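Local coordinates for protein colicin-D (Escherichia coli, PDB 5ZNM) that is a toxin that inhibits protein synthesis in Escherichia coli and close relatives, this piece comprising its central domain and C-terminal tRNase domain, at residues Lys336-Arg340 and Tyr381-Leu387. Numbering follows the deposited sequence.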
loop_
_atom_site.group_PDB
_atom_site.type_symbol
_atom_site.label_atom_id
_atom_site.label_comp_id
_atom_site.label_asym_id
_atom_site.label_seq_id
_atom_site.Cartn_x
_atom_site.Cartn_y
_atom_site.Cartn_z
ATOM N N LYS A 336 17.091 14.543 -39.976
ATOM C CA LYS A 336 16.919 15.442 -41.117
ATOM C C LYS A 336 15.442 15.814 -41.178
ATOM O O LYS A 336 14.627 15.048 -41.702
ATOM C CB LYS A 336 17.396 14.785 -42.412
ATOM C CG LYS A 336 17.130 15.617 -43.706
ATOM C CD LYS A 336 17.451 14.779 -44.948
ATOM C CE LYS A 336 17.052 15.501 -46.252
ATOM N NZ LYS A 336 17.850 16.752 -46.511
ATOM N N GLY A 337 15.106 16.965 -40.607
ATOM C CA GLY A 337 13.794 17.533 -40.783
ATOM C C GLY A 337 12.745 16.976 -39.838
ATOM O O GLY A 337 13.025 16.453 -38.747
ATOM N N THR A 338 11.496 17.084 -40.287
ATOM C CA THR A 338 10.355 16.815 -39.422
ATOM C C THR A 338 9.170 16.405 -40.280
ATOM O O THR A 338 9.146 16.636 -41.495
ATOM C CB THR A 338 9.995 18.042 -38.571
ATOM O OG1 THR A 338 8.974 17.691 -37.627
ATOM C CG2 THR A 338 9.498 19.179 -39.465
ATOM N N TYR A 339 8.179 15.791 -39.630
ATOM C CA TYR A 339 6.953 15.343 -40.292
ATOM C C TYR A 339 5.815 16.252 -39.822
ATOM O O TYR A 339 5.393 16.178 -38.661
ATOM C CB TYR A 339 6.699 13.865 -39.991
ATOM C CG TYR A 339 5.478 13.256 -40.658
ATOM C CD1 TYR A 339 5.397 13.153 -42.038
ATOM C CD2 TYR A 339 4.423 12.759 -39.900
ATOM C CE1 TYR A 339 4.301 12.593 -42.646
ATOM C CE2 TYR A 339 3.308 12.195 -40.503
ATOM C CZ TYR A 339 3.263 12.104 -41.884
ATOM O OH TYR A 339 2.171 11.547 -42.514
ATOM N N ARG A 340 5.325 17.097 -40.740
ATOM C CA ARG A 340 4.441 18.219 -40.407
ATOM C C ARG A 340 3.242 17.777 -39.572
ATOM O O ARG A 340 2.876 18.434 -38.591
ATOM C CB ARG A 340 3.980 18.905 -41.706
ATOM C CG ARG A 340 2.575 18.517 -42.184
ATOM C CD ARG A 340 2.251 18.928 -43.619
ATOM N NE ARG A 340 1.068 18.210 -44.078
ATOM C CZ ARG A 340 0.739 18.009 -45.347
ATOM N NH1 ARG A 340 1.502 18.476 -46.327
ATOM N NH2 ARG A 340 -0.363 17.328 -45.632
ATOM N N TYR A 381 11.246 17.014 -49.656
ATOM C CA TYR A 381 11.847 16.576 -48.400
ATOM C C TYR A 381 13.368 16.673 -48.453
ATOM O O TYR A 381 13.994 17.207 -47.534
ATOM C CB TYR A 381 11.432 15.145 -48.046
ATOM C CG TYR A 381 12.260 14.624 -46.884
ATOM C CD1 TYR A 381 12.085 15.133 -45.602
ATOM C CD2 TYR A 381 13.243 13.642 -47.080
ATOM C CE1 TYR A 381 12.862 14.676 -44.531
ATOM C CE2 TYR A 381 14.016 13.188 -46.020
ATOM C CZ TYR A 381 13.825 13.709 -44.756
ATOM O OH TYR A 381 14.605 13.248 -43.703
ATOM N N LEU A 382 13.985 16.136 -49.509
ATOM C CA LEU A 382 15.442 16.188 -49.611
ATOM C C LEU A 382 15.932 17.623 -49.592
ATOM O O LEU A 382 16.952 17.933 -48.971
ATOM C CB LEU A 382 15.923 15.477 -50.881
ATOM C CG LEU A 382 15.580 13.984 -50.955
ATOM C CD1 LEU A 382 15.855 13.388 -52.335
ATOM C CD2 LEU A 382 16.331 13.194 -49.871
ATOM N N GLU A 383 15.186 18.523 -50.223
ATOM C CA GLU A 383 15.623 19.902 -50.311
ATOM C C GLU A 383 15.379 20.671 -49.013
ATOM O O GLU A 383 16.210 21.494 -48.621
ATOM C CB GLU A 383 14.938 20.545 -51.525
ATOM C CG GLU A 383 15.479 19.942 -52.863
ATOM C CD GLU A 383 14.840 20.498 -54.143
ATOM O OE1 GLU A 383 13.808 21.204 -54.069
ATOM O OE2 GLU A 383 15.383 20.215 -55.238
ATOM N N THR A 384 14.278 20.397 -48.301
ATOM C CA THR A 384 13.894 21.237 -47.172
ATOM C C THR A 384 13.805 20.525 -45.833
ATOM O O THR A 384 13.756 21.209 -44.802
ATOM C CB THR A 384 12.531 21.923 -47.426
ATOM O OG1 THR A 384 11.480 20.947 -47.379
ATOM C CG2 THR A 384 12.523 22.642 -48.782
ATOM N N GLY A 385 13.772 19.195 -45.801
ATOM C CA GLY A 385 13.538 18.508 -44.544
ATOM C C GLY A 385 12.076 18.392 -44.146
ATOM O O GLY A 385 11.773 17.740 -43.138
ATOM N N GLU A 386 11.154 18.976 -44.909
ATOM C CA GLU A 386 9.732 18.853 -44.612
ATOM C C GLU A 386 9.214 17.574 -45.257
ATOM O O GLU A 386 9.139 17.475 -46.482
ATOM C CB GLU A 386 8.949 20.069 -45.102
ATOM C CG GLU A 386 7.649 20.240 -44.322
ATOM C CD GLU A 386 6.608 21.065 -45.037
ATOM O OE1 GLU A 386 6.968 21.802 -45.981
ATOM O OE2 GLU A 386 5.421 20.966 -44.652
ATOM N N LEU A 387 8.860 16.599 -44.432
ATOM C CA LEU A 387 8.368 15.315 -44.909
ATOM C C LEU A 387 6.840 15.319 -44.957
ATOM O O LEU A 387 6.248 14.704 -45.839
ATOM C CB LEU A 387 8.858 14.181 -43.999
ATOM C CG LEU A 387 8.529 12.757 -44.464
ATOM C CD1 LEU A 387 9.183 12.459 -45.798
ATOM C CD2 LEU A 387 8.946 11.720 -43.424
ATOM O OXT LEU A 387 6.169 15.928 -44.110
#
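Two backbone hydrogen bonds, T338 N to G385 O (2.9 Å) and L387 N to T338 O (3.0 Å), flank E386 and form a single parallel beta bridge between T338 and E386. The bridge ties the C-terminal tail of the tRNase domain to the loop that follows edge strand 334-335 of its four-stranded antiparallel sheet. Two side-chain bonds join this loop to the last turn of helix 376-384: Y381 OH donates to K336 O (2.7 Å), and K336 NZ donates to L382 O (2.9 Å). To reach that carbonyl, the extended K336 side chain crosses the Y381 ring, its CE lying 4.2 Å from the ring centroid in an off-centre CH-pi contact.

G385, the first residue to leave the helix, has positive phi, and the chain turns there from helix to bridge, while T384 OG1 accepts from E386 N (3.2 Å) in an ST turn. Here the backbones are in direct contact: G337 CA lies 3.1 Å from G385 O in a CA-H...O contact, and a beta carbon on G337 would clash with that oxygen. The CA-CB bond of T338 points away from 381-387, and its OG1 is hydrogen-bonded to S345 O. Beyond the bridge, L387 packs on V356, I358 and W369 of the sheet, alongside Y339, which also touches I358 and W369; Y339 CD1 lies 4.0 Å from L387 CG and 3.5 Å from L387 OXT, an oxygen of the terminal carboxylate.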